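Side-chain contact in putative Nudix hydrolase DR_0079 (Deinococcus radiodurans, PDB 2O5F), which hydrolyses nucleoside di- and triphosphates to monophosphates, using magnesium and with a marked preference for CDP and CTP: residues M116-L121 and A160-R165. Numbering follows the deposited sequence.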
loop_
_atom_site.group_PDB
_atom_site.type_symbol
_atom_site.label_atom_id
_atom_site.label_comp_id
_atom_site.label_asym_id
_atom_site.label_seq_id
_atom_site.Cartn_x
_atom_site.Cartn_y
_atom_site.Cartn_z
ATOM N N MET A 116 -4.907 -4.273 -7.146
ATOM C CA MET A 116 -4.834 -3.949 -5.743
ATOM C C MET A 116 -6.115 -3.497 -5.093
ATOM O O MET A 116 -7.060 -3.047 -5.745
ATOM C CB MET A 116 -3.800 -2.842 -5.531
ATOM C CG MET A 116 -4.126 -1.547 -6.268
ATOM S SD MET A 116 -2.931 -0.234 -5.914
ATOM C CE MET A 116 -1.532 -0.715 -6.914
ATOM N N CYS A 117 -6.124 -3.645 -3.781
ATOM C CA CYS A 117 -7.217 -3.164 -2.981
ATOM C C CYS A 117 -6.502 -2.157 -2.094
ATOM O O CYS A 117 -5.420 -2.444 -1.560
ATOM C CB CYS A 117 -7.834 -4.260 -2.122
ATOM S SG CYS A 117 -9.284 -3.672 -1.227
ATOM N N VAL A 118 -7.096 -0.977 -1.971
ATOM C CA VAL A 118 -6.549 0.092 -1.148
ATOM C C VAL A 118 -7.506 0.233 0.029
ATOM O O VAL A 118 -8.723 0.264 -0.151
ATOM C CB VAL A 118 -6.487 1.430 -1.922
ATOM C CG1 VAL A 118 -5.707 2.469 -1.122
ATOM C CG2 VAL A 118 -5.845 1.214 -3.284
ATOM N N TYR A 119 -6.948 0.293 1.230
ATOM C CA TYR A 119 -7.740 0.407 2.448
ATOM C C TYR A 119 -7.442 1.702 3.172
ATOM O O TYR A 119 -6.425 2.346 2.923
ATOM C CB TYR A 119 -7.393 -0.739 3.394
ATOM C CG TYR A 119 -7.633 -2.105 2.826
ATOM C CD1 TYR A 119 -8.905 -2.681 2.860
ATOM C CD2 TYR A 119 -6.588 -2.832 2.249
ATOM C CE1 TYR A 119 -9.126 -3.948 2.340
ATOM C CE2 TYR A 119 -6.805 -4.098 1.727
ATOM C CZ TYR A 119 -8.071 -4.649 1.776
ATOM O OH TYR A 119 -8.282 -5.911 1.265
ATOM N N GLU A 120 -8.334 2.082 4.076
ATOM C CA GLU A 120 -8.108 3.268 4.882
ATOM C C GLU A 120 -8.249 2.830 6.337
ATOM O O GLU A 120 -9.263 2.248 6.721
ATOM C CB GLU A 120 -9.118 4.373 4.566
ATOM C CG GLU A 120 -8.914 5.614 5.422
ATOM C CD GLU A 120 -9.868 6.740 5.079
ATOM O OE1 GLU A 120 -11.082 6.590 5.341
ATOM O OE2 GLU A 120 -9.399 7.765 4.535
ATOM N N LEU A 121 -7.211 3.085 7.126
ATOM C CA LEU A 121 -7.190 2.740 8.543
ATOM C C LEU A 121 -7.392 4.058 9.290
ATOM O O LEU A 121 -6.801 5.073 8.924
ATOM C CB LEU A 121 -5.829 2.133 8.910
ATOM C CG LEU A 121 -5.705 1.166 10.093
ATOM C CD1 LEU A 121 -6.428 -0.132 9.751
ATOM C CD2 LEU A 121 -4.226 0.872 10.378
ATOM N N ALA A 160 1.778 8.860 -5.462
ATOM C CA ALA A 160 1.067 10.038 -5.939
ATOM C C ALA A 160 -0.281 9.686 -6.568
ATOM O O ALA A 160 -1.303 10.288 -6.224
ATOM C CB ALA A 160 1.923 10.815 -6.935
ATOM N N GLU A 161 -0.289 8.716 -7.481
ATOM C CA GLU A 161 -1.526 8.309 -8.151
ATOM C C GLU A 161 -2.562 7.761 -7.162
ATOM O O GLU A 161 -3.757 8.037 -7.297
ATOM C CB GLU A 161 -1.229 7.273 -9.252
ATOM C CG GLU A 161 -2.481 6.707 -9.946
ATOM C CD GLU A 161 -2.177 5.961 -11.254
ATOM O OE1 GLU A 161 -1.016 5.578 -11.485
ATOM O OE2 GLU A 161 -3.110 5.746 -12.052
ATOM N N LEU A 162 -2.116 6.990 -6.171
ATOM C CA LEU A 162 -3.051 6.449 -5.181
ATOM C C LEU A 162 -3.702 7.562 -4.369
ATOM O O LEU A 162 -4.906 7.514 -4.071
ATOM C CB LEU A 162 -2.344 5.484 -4.226
ATOM C CG LEU A 162 -2.049 4.092 -4.788
ATOM C CD1 LEU A 162 -1.315 3.265 -3.734
ATOM C CD2 LEU A 162 -3.375 3.405 -5.170
ATOM N N VAL A 163 -2.908 8.563 -4.004
ATOM C CA VAL A 163 -3.428 9.685 -3.229
ATOM C C VAL A 163 -4.441 10.475 -4.050
ATOM O O VAL A 163 -5.513 10.835 -3.553
ATOM C CB VAL A 163 -2.295 10.628 -2.773
ATOM C CG1 VAL A 163 -2.877 11.910 -2.172
ATOM C CG2 VAL A 163 -1.425 9.923 -1.752
ATOM N N ARG A 164 -4.107 10.743 -5.308
ATOM C CA ARG A 164 -5.012 11.485 -6.173
ATOM C C ARG A 164 -6.292 10.707 -6.481
ATOM O O ARG A 164 -7.387 11.271 -6.454
ATOM C CB ARG A 164 -4.315 11.875 -7.483
ATOM C CG ARG A 164 -3.277 12.975 -7.322
ATOM C CD ARG A 164 -2.893 13.582 -8.660
ATOM N NE ARG A 164 -2.243 14.879 -8.484
ATOM C CZ ARG A 164 -0.937 15.048 -8.314
ATOM N NH1 ARG A 164 -0.124 14.001 -8.304
ATOM N NH2 ARG A 164 -0.447 16.266 -8.136
ATOM N N ARG A 165 -6.174 9.416 -6.764
ATOM C CA ARG A 165 -7.362 8.628 -7.079
ATOM C C ARG A 165 -8.237 8.339 -5.863
ATOM O O ARG A 165 -9.460 8.264 -5.982
ATOM C CB ARG A 165 -6.977 7.308 -7.750
ATOM C CG ARG A 165 -6.506 7.448 -9.189
ATOM C CD ARG A 165 -6.078 6.103 -9.746
ATOM N NE ARG A 165 -5.644 6.181 -11.141
ATOM C CZ ARG A 165 -6.462 6.306 -12.180
ATOM N NH1 ARG A 165 -7.772 6.367 -11.994
ATOM N NH2 ARG A 165 -5.969 6.368 -13.411
#
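Met116 sets its CG between its own backbone N and carbonyl carbon (chi1 61°), and with an extended chi2 this carries SD to Leu162, while the bend at chi3 turns only CE. In Leu162, whose CB points toward the strand, a chi1 of -77° sets CG trans to the carbonyl carbon and, with an extended chi2, leaves CD2 as the methyl that meets the strand. That one methyl makes both close contacts: CD2 of Leu162 lies 3.7 Å from SD of Met116 and 3.8 Å from CG2 of Val118. Both distances are those of van der Waals packing between apolar groups, and the modest buried surface of 112 Å² fits a single leucine set against two residues of the strand. Met116 and Val118, two apart along strand 115-122, both direct CB toward the helix. In the alpha/beta/alpha sandwich of the Nudix fold this places the C-terminal helix 159-166 over one face of the mixed sheet, where Leu162 also touches Asn38 of the adjacent strand 35-42. Tyr119 stacks on Phe82 of the Nudix-box helix 78-90, so the strand lies between two helical layers. Along helix 159-166, one turn apart, Arg165 NE donates to Glu161 OE2 at 2.7 Å in a nearly straight salt bridge (162°). OE2 accepts through its anti lone pair and itself lies almost in the guanidinium plane of Arg165, while Glu161 OE1 hydrogen-bonds Thr111 OG1, giving this carboxylate partners at both oxygens.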